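Local coordinates for protein acyltransferase (Streptococcus pneumoniae, PDB 5UG1) that probably transfers acetyl groups to peptidoglycan, as the C-terminal catalytic domain of the O-acetyltransferase OatA, at residues Lys39-Ile44 with Ile60-Asn65; Glu43-Asn48 with Asp75-Asn80; Glu68-Asp73 with Tyr102-Lys107; Arg16-Leu21 with Ala28-Gln33; Val90-Gly95 with Glu106-Tyr111. All blocks are in the same frame, centred on the assembly; numbering follows the deposited sequence.

Contact 1. Residues Lys39-Ile44 with Ile60-Asn65. With 03S (methanesulfonic acid), chain B.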
# COMPACT_ATOMS: atom_id res chain seq x y z
N LYS A 39 11.14 -3.36 2.10
CA LYS A 39 12.18 -3.65 3.09
C LYS A 39 12.19 -2.61 4.21
O LYS A 39 12.13 -2.96 5.39
CB LYS A 39 13.54 -3.71 2.40
CG LYS A 39 14.70 -4.18 3.29
CD LYS A 39 16.03 -3.95 2.55
CE LYS A 39 17.23 -4.29 3.43
NZ LYS A 39 17.20 -3.57 4.73
N THR A 40 12.28 -1.32 3.86
CA THR A 40 12.37 -0.31 4.90
C THR A 40 11.02 -0.11 5.59
O THR A 40 10.99 0.24 6.78
CB THR A 40 12.89 1.03 4.35
OG1 THR A 40 11.98 1.55 3.38
CG2 THR A 40 14.26 0.86 3.71
N ALA A 41 9.91 -0.35 4.88
CA ALA A 41 8.60 -0.30 5.51
C ALA A 41 8.47 -1.35 6.61
O ALA A 41 7.83 -1.10 7.65
CB ALA A 41 7.51 -0.50 4.46
N ASN A 42 9.03 -2.54 6.38
CA ASN A 42 9.11 -3.57 7.41
C ASN A 42 9.82 -3.05 8.65
O ASN A 42 9.36 -3.25 9.78
CB ASN A 42 9.84 -4.80 6.84
CG ASN A 42 9.50 -6.10 7.56
OD1 ASN A 42 8.92 -6.08 8.65
ND2 ASN A 42 9.85 -7.24 6.95
N GLU A 43 10.96 -2.38 8.45
CA GLU A 43 11.72 -1.83 9.57
C GLU A 43 10.96 -0.69 10.25
O GLU A 43 10.90 -0.63 11.48
CB GLU A 43 13.09 -1.37 9.06
CG GLU A 43 13.95 -2.51 8.47
CD GLU A 43 15.02 -1.99 7.51
OE1 GLU A 43 15.01 -0.77 7.22
OE2 GLU A 43 15.85 -2.79 7.04
N ILE A 44 10.36 0.20 9.45
CA ILE A 44 9.53 1.28 10.00
C ILE A 44 8.37 0.72 10.81
O ILE A 44 8.06 1.23 11.91
CB ILE A 44 9.02 2.20 8.86
CG1 ILE A 44 10.18 2.94 8.20
CG2 ILE A 44 7.98 3.20 9.38
CD1 ILE A 44 9.76 3.76 6.99
N ILE A 60 0.48 -0.91 4.26
CA ILE A 60 1.79 -0.99 3.64
C ILE A 60 1.60 -0.65 2.17
O ILE A 60 1.10 -1.46 1.39
CB ILE A 60 2.42 -2.38 3.81
CG1 ILE A 60 2.52 -2.77 5.29
CG2 ILE A 60 3.82 -2.44 3.13
CD1 ILE A 60 3.26 -1.74 6.20
N ALA A 61 1.97 0.57 1.78
CA ALA A 61 1.76 1.07 0.42
C ALA A 61 3.11 1.21 -0.28
O ALA A 61 3.63 2.31 -0.49
CB ALA A 61 0.97 2.39 0.45
N THR A 62 3.68 0.06 -0.64
CA THR A 62 5.00 -0.04 -1.23
C THR A 62 4.99 -1.13 -2.29
O THR A 62 4.01 -1.87 -2.43
CB THR A 62 6.08 -0.40 -0.19
OG1 THR A 62 5.77 -1.68 0.36
CG2 THR A 62 6.18 0.65 0.94
N GLY A 63 6.09 -1.31 -2.97
CA GLY A 63 6.24 -2.44 -3.84
C GLY A 63 6.81 -2.17 -5.20
O GLY A 63 7.36 -3.03 -5.80
N VAL A 64 6.68 -0.96 -5.67
CA VAL A 64 7.20 -0.59 -6.96
C VAL A 64 8.69 -0.27 -6.91
O VAL A 64 9.35 -0.48 -7.85
CB VAL A 64 6.38 0.54 -7.61
CG1 VAL A 64 6.79 1.88 -7.08
CG2 VAL A 64 6.42 0.48 -9.11
N ASN A 65 9.21 0.22 -5.81
CA ASN A 65 10.64 0.45 -5.67
C ASN A 65 11.37 -0.84 -5.28
O ASN A 65 11.02 -1.44 -4.35
CB ASN A 65 10.90 1.48 -4.57
CG ASN A 65 10.65 2.89 -5.00
OD1 ASN A 65 10.68 3.22 -6.17
ND2 ASN A 65 10.42 3.74 -4.03
S10 03S B . 8.29 6.19 -5.93
O11 03S B . 7.63 5.55 -7.09
O12 03S B . 8.37 5.23 -4.81
C13 03S B . 9.83 6.65 -6.36

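Contact 2. Residues Glu43-Asn48 with Asp75-Asn80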
# COMPACT_ATOMS: atom_id res chain seq x y z
N GLU A 43 10.96 -2.38 8.45
CA GLU A 43 11.72 -1.83 9.57
C GLU A 43 10.96 -0.69 10.25
O GLU A 43 10.90 -0.63 11.48
CB GLU A 43 13.09 -1.37 9.06
CG GLU A 43 13.95 -2.51 8.47
CD GLU A 43 15.02 -1.99 7.51
OE1 GLU A 43 15.01 -0.77 7.22
OE2 GLU A 43 15.85 -2.79 7.04
N ILE A 44 10.36 0.20 9.45
CA ILE A 44 9.53 1.28 10.00
C ILE A 44 8.37 0.72 10.81
O ILE A 44 8.06 1.23 11.91
CB ILE A 44 9.02 2.20 8.86
CG1 ILE A 44 10.18 2.94 8.20
CG2 ILE A 44 7.98 3.20 9.38
CD1 ILE A 44 9.76 3.76 6.99
N MET A 45 7.72 -0.33 10.30
CA MET A 45 6.59 -0.95 11.00
C MET A 45 6.98 -1.41 12.40
O MET A 45 6.31 -1.07 13.39
CB MET A 45 6.06 -2.14 10.19
CG MET A 45 4.85 -2.80 10.85
SD MET A 45 4.27 -4.26 9.97
CE MET A 45 5.68 -5.36 10.21
N LEU A 46 8.06 -2.20 12.51
CA LEU A 46 8.50 -2.70 13.81
C LEU A 46 9.06 -1.59 14.70
O LEU A 46 8.86 -1.62 15.92
CB LEU A 46 9.55 -3.78 13.61
CG LEU A 46 9.02 -5.05 12.96
CD1 LEU A 46 10.18 -6.01 12.75
CD2 LEU A 46 7.91 -5.67 13.81
N ASN A 47 9.79 -0.63 14.13
CA ASN A 47 10.23 0.50 14.93
C ASN A 47 9.04 1.19 15.58
O ASN A 47 9.05 1.49 16.78
CB ASN A 47 11.05 1.48 14.08
CG ASN A 47 12.53 1.07 13.94
OD1 ASN A 47 13.07 0.34 14.76
ND2 ASN A 47 13.18 1.57 12.90
N ASN A 48 7.97 1.42 14.80
CA ASN A 48 6.78 2.07 15.36
C ASN A 48 6.08 1.18 16.38
O ASN A 48 5.60 1.67 17.40
CB ASN A 48 5.82 2.46 14.23
CG ASN A 48 6.15 3.82 13.61
OD1 ASN A 48 5.70 4.87 14.10
ND2 ASN A 48 6.91 3.81 12.54
N ASP A 75 6.68 -11.91 2.27
CA ASP A 75 6.68 -12.94 3.31
C ASP A 75 7.12 -12.36 4.64
O ASP A 75 6.48 -12.60 5.68
CB ASP A 75 7.62 -14.08 2.92
CG ASP A 75 7.02 -15.02 1.92
OD1 ASP A 75 5.81 -14.90 1.61
OD2 ASP A 75 7.77 -15.90 1.45
N SER A 76 8.19 -11.57 4.63
CA SER A 76 8.77 -11.09 5.88
C SER A 76 7.87 -10.07 6.57
O SER A 76 7.65 -10.14 7.78
CB SER A 76 10.14 -10.48 5.62
OG SER A 76 10.69 -10.03 6.84
N ILE A 77 7.36 -9.09 5.82
CA ILE A 77 6.58 -8.05 6.48
C ILE A 77 5.29 -8.65 7.03
O ILE A 77 4.85 -8.31 8.14
CB ILE A 77 6.33 -6.87 5.53
CG1 ILE A 77 6.01 -5.60 6.34
CG2 ILE A 77 5.23 -7.17 4.52
CD1 ILE A 77 6.08 -4.35 5.52
N VAL A 78 4.71 -9.61 6.32
CA VAL A 78 3.53 -10.30 6.82
C VAL A 78 3.88 -11.08 8.07
O VAL A 78 3.14 -11.06 9.06
CB VAL A 78 2.93 -11.20 5.73
CG1 VAL A 78 1.94 -12.19 6.35
CG2 VAL A 78 2.29 -10.33 4.65
N LYS A 79 5.02 -11.77 8.06
CA LYS A 79 5.44 -12.52 9.25
C LYS A 79 5.65 -11.60 10.45
O LYS A 79 5.34 -11.96 11.59
CB LYS A 79 6.73 -13.29 8.94
CG LYS A 79 7.43 -13.91 10.15
CD LYS A 79 6.73 -15.17 10.64
CE LYS A 79 7.35 -15.70 11.93
NZ LYS A 79 8.82 -15.92 11.80
N ASN A 80 6.17 -10.41 10.21
CA ASN A 80 6.61 -9.55 11.30
C ASN A 80 5.52 -8.62 11.79
O ASN A 80 5.76 -7.87 12.75
CB ASN A 80 7.84 -8.75 10.87
CG ASN A 80 9.14 -9.54 11.08
OD1 ASN A 80 9.67 -9.59 12.19
ND2 ASN A 80 9.65 -10.16 10.02

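Contact 3. Residues Glu68-Asp73 with Tyr102-Lys107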
# COMPACT_ATOMS: atom_id res chain seq x y z
N GLU A 68 12.58 -6.63 -6.93
CA GLU A 68 13.17 -7.93 -7.24
C GLU A 68 13.00 -8.93 -6.10
O GLU A 68 12.73 -10.11 -6.34
CB GLU A 68 14.65 -7.76 -7.59
CG GLU A 68 15.32 -9.04 -8.10
CD GLU A 68 15.95 -9.88 -6.99
OE1 GLU A 68 16.21 -9.34 -5.88
OE2 GLU A 68 16.21 -11.08 -7.24
N ASN A 69 13.13 -8.48 -4.85
CA ASN A 69 13.05 -9.36 -3.69
C ASN A 69 11.64 -9.48 -3.13
O ASN A 69 11.48 -9.67 -1.92
CB ASN A 69 14.03 -8.90 -2.61
CG ASN A 69 14.49 -10.05 -1.70
OD1 ASN A 69 14.51 -11.21 -2.11
ND2 ASN A 69 14.85 -9.72 -0.46
N TYR A 70 10.60 -9.37 -3.97
CA TYR A 70 9.24 -9.25 -3.45
C TYR A 70 8.83 -10.47 -2.63
O TYR A 70 8.14 -10.34 -1.62
CB TYR A 70 8.24 -9.03 -4.58
CG TYR A 70 8.06 -10.23 -5.47
CD1 TYR A 70 8.89 -10.42 -6.57
CD2 TYR A 70 7.08 -11.19 -5.20
CE1 TYR A 70 8.74 -11.52 -7.38
CE2 TYR A 70 6.93 -12.29 -6.01
CZ TYR A 70 7.77 -12.46 -7.10
OH TYR A 70 7.65 -13.55 -7.93
N LYS A 71 9.23 -11.68 -3.07
CA LYS A 71 8.83 -12.88 -2.34
C LYS A 71 9.26 -12.80 -0.88
O LYS A 71 8.42 -12.83 0.03
CB LYS A 71 9.42 -14.13 -3.00
CG LYS A 71 8.65 -14.68 -4.17
CD LYS A 71 9.42 -15.86 -4.79
CE LYS A 71 8.76 -16.42 -6.04
NZ LYS A 71 9.68 -17.33 -6.77
N ASP A 72 10.57 -12.65 -0.63
CA ASP A 72 11.05 -12.57 0.75
C ASP A 72 10.50 -11.34 1.46
O ASP A 72 10.13 -11.41 2.63
CB ASP A 72 12.58 -12.56 0.78
CG ASP A 72 13.17 -13.92 0.45
OD1 ASP A 72 12.41 -14.91 0.36
OD2 ASP A 72 14.41 -14.01 0.29
N ASP A 73 10.42 -10.20 0.76
CA ASP A 73 9.98 -8.97 1.42
C ASP A 73 8.53 -9.08 1.90
O ASP A 73 8.22 -8.69 3.03
CB ASP A 73 10.15 -7.76 0.49
CG ASP A 73 11.55 -7.13 0.61
OD1 ASP A 73 12.14 -7.15 1.71
OD2 ASP A 73 12.08 -6.61 -0.40
N TYR A 102 8.81 -4.98 -15.32
CA TYR A 102 7.35 -5.04 -15.37
C TYR A 102 6.83 -6.39 -14.88
O TYR A 102 5.92 -6.46 -14.05
CB TYR A 102 6.85 -4.74 -16.79
CG TYR A 102 5.36 -4.97 -16.94
CD1 TYR A 102 4.44 -4.06 -16.41
CD2 TYR A 102 4.87 -6.10 -17.57
CE1 TYR A 102 3.08 -4.28 -16.51
CE2 TYR A 102 3.52 -6.33 -17.69
CZ TYR A 102 2.63 -5.42 -17.17
OH TYR A 102 1.29 -5.66 -17.30
N ALA A 103 7.44 -7.48 -15.36
CA ALA A 103 6.96 -8.81 -15.01
C ALA A 103 7.15 -9.11 -13.53
O ALA A 103 6.37 -9.86 -12.94
CB ALA A 103 7.65 -9.85 -15.88
N ILE A 104 8.18 -8.51 -12.91
CA ILE A 104 8.41 -8.67 -11.48
C ILE A 104 7.35 -7.92 -10.68
O ILE A 104 6.80 -8.45 -9.70
CB ILE A 104 9.83 -8.17 -11.13
CG1 ILE A 104 10.86 -8.86 -12.01
CG2 ILE A 104 10.13 -8.40 -9.65
CD1 ILE A 104 12.20 -8.22 -11.93
N VAL A 105 7.09 -6.67 -11.04
CA VAL A 105 6.06 -5.92 -10.33
C VAL A 105 4.73 -6.65 -10.42
O VAL A 105 3.98 -6.72 -9.44
CB VAL A 105 5.94 -4.48 -10.87
CG1 VAL A 105 4.82 -3.77 -10.17
CG2 VAL A 105 7.25 -3.74 -10.68
N GLU A 106 4.44 -7.21 -11.59
CA GLU A 106 3.21 -7.97 -11.76
C GLU A 106 3.22 -9.18 -10.85
O GLU A 106 2.25 -9.42 -10.12
CB GLU A 106 3.05 -8.37 -13.23
CG GLU A 106 2.59 -7.20 -14.12
CD GLU A 106 1.25 -6.64 -13.67
OE1 GLU A 106 0.24 -7.38 -13.78
OE2 GLU A 106 1.18 -5.49 -13.19
N LYS A 107 4.32 -9.93 -10.84
CA LYS A 107 4.45 -11.06 -9.92
C LYS A 107 4.28 -10.62 -8.47
O LYS A 107 3.65 -11.31 -7.67
CB LYS A 107 5.80 -11.76 -10.13
CG LYS A 107 5.87 -12.69 -11.36
CD LYS A 107 7.31 -13.15 -11.65
CE LYS A 107 7.42 -14.01 -12.89
NZ LYS A 107 8.68 -14.81 -12.90

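Contact 4. Residues Arg16-Leu21 with Ala28-Gln33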
# COMPACT_ATOMS: atom_id res chain seq x y z
N ARG A 16 2.56 10.93 -3.37
CA ARG A 16 1.90 11.74 -4.39
C ARG A 16 0.41 11.90 -4.09
O ARG A 16 -0.18 12.93 -4.42
CB ARG A 16 2.14 11.10 -5.76
CG ARG A 16 1.82 11.98 -6.96
CD ARG A 16 2.19 11.24 -8.25
NE ARG A 16 1.85 11.95 -9.47
CZ ARG A 16 2.57 12.94 -9.99
NH1 ARG A 16 3.68 13.32 -9.37
NH2 ARG A 16 2.20 13.53 -11.12
N ALA A 17 -0.20 10.90 -3.46
CA ALA A 17 -1.61 10.94 -3.10
C ALA A 17 -1.84 11.44 -1.68
O ALA A 17 -2.92 11.20 -1.12
CB ALA A 17 -2.25 9.56 -3.28
N ASN A 18 -0.86 12.12 -1.08
CA ASN A 18 -0.92 12.50 0.33
C ASN A 18 -2.20 13.27 0.66
O ASN A 18 -2.95 12.90 1.57
CB ASN A 18 0.32 13.33 0.68
CG ASN A 18 0.35 13.78 2.12
OD1 ASN A 18 0.09 13.00 3.03
ND2 ASN A 18 0.65 15.05 2.33
N THR A 19 -2.46 14.36 -0.06
CA THR A 19 -3.62 15.19 0.27
C THR A 19 -4.92 14.42 0.10
O THR A 19 -5.85 14.57 0.91
CB THR A 19 -3.62 16.43 -0.60
OG1 THR A 19 -2.32 17.03 -0.55
CG2 THR A 19 -4.66 17.41 -0.10
N ALA A 20 -5.01 13.60 -0.94
CA ALA A 20 -6.24 12.84 -1.17
C ALA A 20 -6.42 11.78 -0.09
O ALA A 20 -7.53 11.56 0.39
CB ALA A 20 -6.23 12.21 -2.56
N LEU A 21 -5.33 11.14 0.32
CA LEU A 21 -5.39 10.15 1.39
C LEU A 21 -5.92 10.78 2.67
O LEU A 21 -6.83 10.24 3.30
CB LEU A 21 -4.00 9.55 1.63
CG LEU A 21 -3.58 8.48 0.62
CD1 LEU A 21 -2.12 8.12 0.80
CD2 LEU A 21 -4.48 7.25 0.76
N ALA A 28 -6.25 9.64 9.76
CA ALA A 28 -5.24 8.63 9.50
C ALA A 28 -3.85 9.26 9.56
O ALA A 28 -3.67 10.45 9.30
CB ALA A 28 -5.46 7.97 8.14
N GLN A 29 -2.87 8.46 9.95
CA GLN A 29 -1.48 8.88 10.03
C GLN A 29 -0.80 8.44 8.75
O GLN A 29 -0.53 7.24 8.57
CB GLN A 29 -0.80 8.28 11.26
CG GLN A 29 -1.34 8.76 12.58
CD GLN A 29 -0.67 8.08 13.76
OE1 GLN A 29 -1.27 7.25 14.44
NE2 GLN A 29 0.58 8.43 14.00
N ILE A 30 -0.54 9.38 7.85
CA ILE A 30 0.05 9.08 6.56
C ILE A 30 1.55 9.30 6.71
O ILE A 30 2.01 10.43 6.89
CB ILE A 30 -0.54 9.95 5.44
CG1 ILE A 30 -2.08 9.94 5.48
CG2 ILE A 30 -0.09 9.46 4.06
CD1 ILE A 30 -2.70 8.60 5.17
N ASN A 31 2.32 8.21 6.68
CA ASN A 31 3.77 8.26 6.79
C ASN A 31 4.33 7.72 5.48
O ASN A 31 4.63 6.53 5.35
CB ASN A 31 4.25 7.49 8.04
CG ASN A 31 5.76 7.34 8.12
OD1 ASN A 31 6.52 8.02 7.43
ND2 ASN A 31 6.20 6.43 8.98
N ALA A 32 4.46 8.59 4.48
CA ALA A 32 4.91 8.19 3.15
C ALA A 32 6.10 9.04 2.75
O ALA A 32 6.14 10.24 3.04
CB ALA A 32 3.79 8.33 2.10
N GLN A 33 7.10 8.42 2.15
CA GLN A 33 8.31 9.11 1.73
C GLN A 33 8.84 8.58 0.42
O GLN A 33 8.50 7.51 0.00
CB GLN A 33 9.43 8.97 2.77
CG GLN A 33 9.00 9.15 4.20
CD GLN A 33 10.06 8.69 5.15
OE1 GLN A 33 11.11 9.31 5.27
NE2 GLN A 33 9.80 7.59 5.82

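Contact 5. Residues Val90-Gly95 with Glu106-Tyr111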
# COMPACT_ATOMS: atom_id res chain seq x y z
N VAL A 90 -1.10 -2.69 -0.27
CA VAL A 90 -1.41 -1.94 -1.48
C VAL A 90 -0.52 -2.46 -2.61
O VAL A 90 0.71 -2.28 -2.58
CB VAL A 90 -1.25 -0.44 -1.27
CG1 VAL A 90 -2.06 0.33 -2.33
CG2 VAL A 90 -1.69 -0.04 0.13
N THR A 91 -1.12 -3.09 -3.61
CA THR A 91 -0.35 -3.70 -4.68
C THR A 91 0.32 -2.61 -5.53
O THR A 91 -0.23 -1.52 -5.69
CB THR A 91 -1.22 -4.59 -5.58
OG1 THR A 91 -2.34 -3.84 -6.06
CG2 THR A 91 -1.70 -5.86 -4.82
N PRO A 92 1.51 -2.87 -6.05
CA PRO A 92 2.21 -1.86 -6.84
C PRO A 92 1.80 -1.91 -8.30
O PRO A 92 1.30 -2.92 -8.80
CB PRO A 92 3.69 -2.25 -6.68
CG PRO A 92 3.64 -3.72 -6.50
CD PRO A 92 2.35 -4.06 -5.82
N TYR A 93 2.02 -0.79 -9.00
CA TYR A 93 1.70 -0.70 -10.42
C TYR A 93 2.83 -0.01 -11.18
O TYR A 93 3.08 1.18 -10.96
CB TYR A 93 0.38 0.04 -10.65
CG TYR A 93 0.06 0.22 -12.10
CD1 TYR A 93 -0.37 -0.85 -12.88
CD2 TYR A 93 0.20 1.47 -12.71
CE1 TYR A 93 -0.66 -0.67 -14.23
CE2 TYR A 93 -0.09 1.65 -14.05
CZ TYR A 93 -0.52 0.58 -14.81
OH TYR A 93 -0.80 0.77 -16.15
N GLU A 94 3.47 -0.76 -12.07
CA GLU A 94 4.37 -0.25 -13.10
C GLU A 94 3.65 -0.39 -14.44
O GLU A 94 3.43 -1.51 -14.92
CB GLU A 94 5.70 -1.02 -13.08
CG GLU A 94 6.56 -0.91 -14.36
CD GLU A 94 7.08 0.50 -14.59
OE1 GLU A 94 7.98 0.94 -13.83
OE2 GLU A 94 6.58 1.18 -15.52
N GLY A 95 3.28 0.74 -15.05
CA GLY A 95 2.46 0.69 -16.24
C GLY A 95 3.21 0.40 -17.53
O GLY A 95 2.58 -0.03 -18.50
N GLU A 106 4.44 -7.21 -11.59
CA GLU A 106 3.21 -7.97 -11.76
C GLU A 106 3.22 -9.18 -10.85
O GLU A 106 2.25 -9.42 -10.12
CB GLU A 106 3.05 -8.37 -13.23
CG GLU A 106 2.59 -7.20 -14.12
CD GLU A 106 1.25 -6.64 -13.67
OE1 GLU A 106 0.24 -7.38 -13.78
OE2 GLU A 106 1.18 -5.49 -13.19
N LYS A 107 4.32 -9.93 -10.84
CA LYS A 107 4.45 -11.06 -9.92
C LYS A 107 4.28 -10.62 -8.47
O LYS A 107 3.65 -11.31 -7.67
CB LYS A 107 5.80 -11.76 -10.13
CG LYS A 107 5.87 -12.69 -11.36
CD LYS A 107 7.31 -13.15 -11.65
CE LYS A 107 7.42 -14.01 -12.89
NZ LYS A 107 8.68 -14.81 -12.90
N ALA A 108 4.83 -9.45 -8.11
CA ALA A 108 4.71 -8.99 -6.73
C ALA A 108 3.25 -8.72 -6.38
O ALA A 108 2.76 -9.18 -5.34
CB ALA A 108 5.56 -7.74 -6.51
N ALA A 109 2.55 -7.99 -7.23
CA ALA A 109 1.13 -7.76 -7.02
C ALA A 109 0.39 -9.08 -6.86
O ALA A 109 -0.42 -9.23 -5.95
CB ALA A 109 0.54 -6.95 -8.18
N ALA A 110 0.68 -10.05 -7.72
CA ALA A 110 -0.01 -11.34 -7.65
C ALA A 110 0.26 -12.04 -6.33
O ALA A 110 -0.66 -12.61 -5.71
CB ALA A 110 0.40 -12.23 -8.82
N TYR A 111 1.52 -12.03 -5.88
CA TYR A 111 1.89 -12.69 -4.64
C TYR A 111 1.24 -12.03 -3.43
O TYR A 111 0.83 -12.71 -2.48
CB TYR A 111 3.41 -12.69 -4.49
CG TYR A 111 3.91 -13.59 -3.40
CD1 TYR A 111 3.72 -14.97 -3.48
CD2 TYR A 111 4.57 -13.08 -2.29
CE1 TYR A 111 4.16 -15.80 -2.48
CE2 TYR A 111 5.02 -13.92 -1.28
CZ TYR A 111 4.81 -15.28 -1.39
OH TYR A 111 5.25 -16.15 -0.41
O HOH W 1 2.73 -3.49 -12.89

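Contact 1. Residues Lys39-Ile44 with Ile60-Asn65
Ala-41 of helix 38-50 faces Ile-60 near the end of strand 57-61, and here the backbones are nearest, with the two CA atoms 7.1 Å apart. After Ala-61 the strand gives way to a loop that runs toward the bound methanesulfonic acid. Ala-41 points its methyl group at this turn. Its CB lies 3.9 Å from Thr-62 CG2 and 4.4 Å from Ile-60 CG2, so it sits by two methyl groups in a buried spot. Thr-62 puts its methyl beside its own backbone N (OG1 at chi1 62°). That lets CG2 meet the helix while OG1 hydrogen-bonds to Thr-38 OG1. The helix is the crossing element of a beta-alpha-beta unit from strand 29-32 to strand 57-61 in a parallel alpha/beta sheet. It passes over strand 6-10, and Ala-41 also touches Ile-9 there. Gly-63 has a positive phi that suits glycine, and the chain turns there into the ligand pocket. Asn-65 then reaches the ligand: ND2 is 2.7 Å from O12 of methanesulfonic acid, a weak bond bent to 117°. Ser-12 N also bonds the ligand. This is consistent with an oxyanion hole as in SGNH-type hydrolases. Along the exposed flank of the helix, Lys-39 NZ forms a salt bridge with Glu-43 OE2 at 2.8 Å, on the syn side of the carboxylate.

Contact 2. Residues Glu43-Asn48 with Asp75-Asn80
Met-45 and Leu-46 of helix 38-50 face Ile-77 and Asn-80 of helix 70-80, where the short helical segments run nearly parallel, at 12°, with their axes 10.4 Å apart. The two helices are successive crossing elements of a parallel alpha/beta fold. They lie next to each other on one face of the sheet. Helix 38-50 leads into strand 57-61, and helix 70-80 leads on to strand 86-90. Met-45 reaches across with an arm that is extended up to SD, then bends (chi3 66°). The bend turns the terminal methyl toward the neighbouring helix. CE comes 3.6 Å from Asn-80 O and 3.9 Å from Ile-77 CG1, so it meets both a carbonyl and an aliphatic branch. Met-45 and Ile-77 also both touch Met-87 of strand 86-90, which places this pair on the sheet side. Leu-46 meets Asn-80 nearer the surface, and the two side chains cross at about a right angle. Leu-46 CD2 lies 3.3 Å from Asn-80 O. Its other methyl, CD1, lies beside the amide, 3.7 Å from Asn-80 OD1. The Asn-80 amide is held by its own helix. Asn-48 is folded back in the same way on helix 38-50: its ND2 bonds Ile-44 O, and its backbone N reaches the same oxygen from the opposite face of the carbonyl plane. For Asn-80, ND2 donates to Ser-76 O at 3.0 Å and 158°, from above the plane of that carbonyl.

Contact 3. Residues Glu68-Asp73 with Tyr102-Lys107
Tyr-70 carries this contact by laying its ring against the first turns of helix 102-118. The ring stands between the backbone N and the carbonyl carbon of Tyr-70 (chi1 69°), and its outer end reaches Lys-107. The backbone of Lys-107 covers one ring face near the rim, with its C atom 4.0 Å above the plane. On the opposite face, also toward the rim, lies Lys-71 CB, from the next residue of the tyrosine's own helix. The ring is thus held between backbone on one side and a methylene on the other. The hydroxyl meets aliphatic carbon: Tyr-70 OH is 3.4 Å from Lys-107 CB. Beyond CG the lysine chain is extended, and it carries its amino group away from the ring. Lys-107 NZ stays 6.7 Å from Lys-71 NZ, two like charges that would repel mildly.

Ile-104 approaches Tyr-70 at a slant. Its CG2 branch touches CD1 of the ring at 3.9 Å. The same methyl packs on the backbone at Glu-68 CA, also at 3.9 Å, just ahead of the helix.

The contact lies at the surface. It joins the N-terminal start of helix 70-80 to that of helix 102-118, which leads from strand 86-90 to strand 122-125. Deeper along helix 102-118, Tyr-70 also touches Ala-108 and Tyr-111, and Ile-104 leans on Pro-67.

Contact 4. Residues Arg16-Leu21 with Ala28-Gln33
Leu-21 and Ile-30 supply the apolar part of this contact, between helix 18-24 and strand 29-32. Ile-30 points at the helix. Its CG1 branch turns beside the backbone N (chi1 -49°), and the terminal methyl CD1 ends 3.9 Å from Leu-21 CB. The other branch, CG2, stands anti to that N and comes 4.1 Å from Leu-21 CD1. Both arms of the isoleucine therefore touch the same leucine, which it crosses at a slant. Leu-21 is buried and also touches Leu-8 of strand 6-10 and Ala-161 of helix 150-171.

A polar atom meets the CG2 branch as well. The Asn-18 side chain extends away from its backbone N (chi1 180°). This brings OD1 to 3.7 Å from Ile-30 CG2, at the edge of the apolar patch. The Asn-18 and Ile-30 side chains cross at a slant too. Their CA atoms are 7.2 Å apart, the nearest pair of the two segments.

The arrangement is a beta-alpha-beta unit of the parallel sheet. Strand 6-10 leads through helices 12-16 and 18-24 into strand 29-32, an outermost strand that pairs back beside strand 6-10.

Backbone and polar bonds frame it. Ala-17 is the N-cap of helix 18-24, and its O accepts from Leu-21 N at 2.8 Å. Gln-22 NE2 bonds Ala-28 O across the short link. Backbone bonds join Gln-29 and Asn-31 to Leu-8.

Contact 5. Residues Val90-Gly95 with Glu106-Tyr111
Thr-91, the first residue after strand 86-90, meets Ala-109 of helix 102-118, and their CA atoms are only 4.9 Å apart. Its CB lies 3.9 Å from Ala-109 CB. The methyl CG2 stands beside the backbone N and faces Ala-109 O at 3.8 Å. The hydroxyl stands between the backbone N and the carbonyl carbon (chi1 54°), where OG1 hydrogen-bonds to Asp-126 OD1 and Asn-128 N. Pro-92 follows. Its CD is 4.1 Å from Ala-109 CA, and its CG is 4.5 Å from Ala-108 CB. Small alanines on this helix face let the loop lie close against it. In the parallel alpha/beta fold this loop is the start of the connection from strand 86-90 to helix 102-118, and the helix folds back on it. Pro-92 also touches Val-64, a residue of the methanesulfonic acid pocket, so the contact lies beside that pocket. Tyr-93 starts away from helix 102-118. Glu-94 is linked to the helix by a water. Its backbone N donates to the water at 2.9 Å, and the water donates to Glu-106 OE2. The same carboxylate is held by Asn-128 ND2 at OE2 and forms a salt bridge from OE1 to Lys-132. Gly-95 turns its N over one face of the Tyr-93 ring, 3.6 Å above the plane and toward the rim.

From the N terminus, contact 4 closes the first and shortest loop, bringing strand 29-32 back to helix 18-24. Helix 38-50 then starts contacts 1 and 2. Contact 1 closes on the end of strand 57-61. Contact 2 closes later, on helix 70-80, and spans most of the loop of contact 1. Contact 3 opens on that same helix before contact 2 closes, so these two cross. It ends on helix 102-118. Contact 5 opens inside its span, after strand 86-90, and ends on the overlapping part of that helix. Contacts 1, 2, 3 and 5 tie helices 38-50, 70-80 and 102-118 to the ends of strands 57-61 and 86-90. Contacts 3 and 4 lie on opposite sides of the chain's centre.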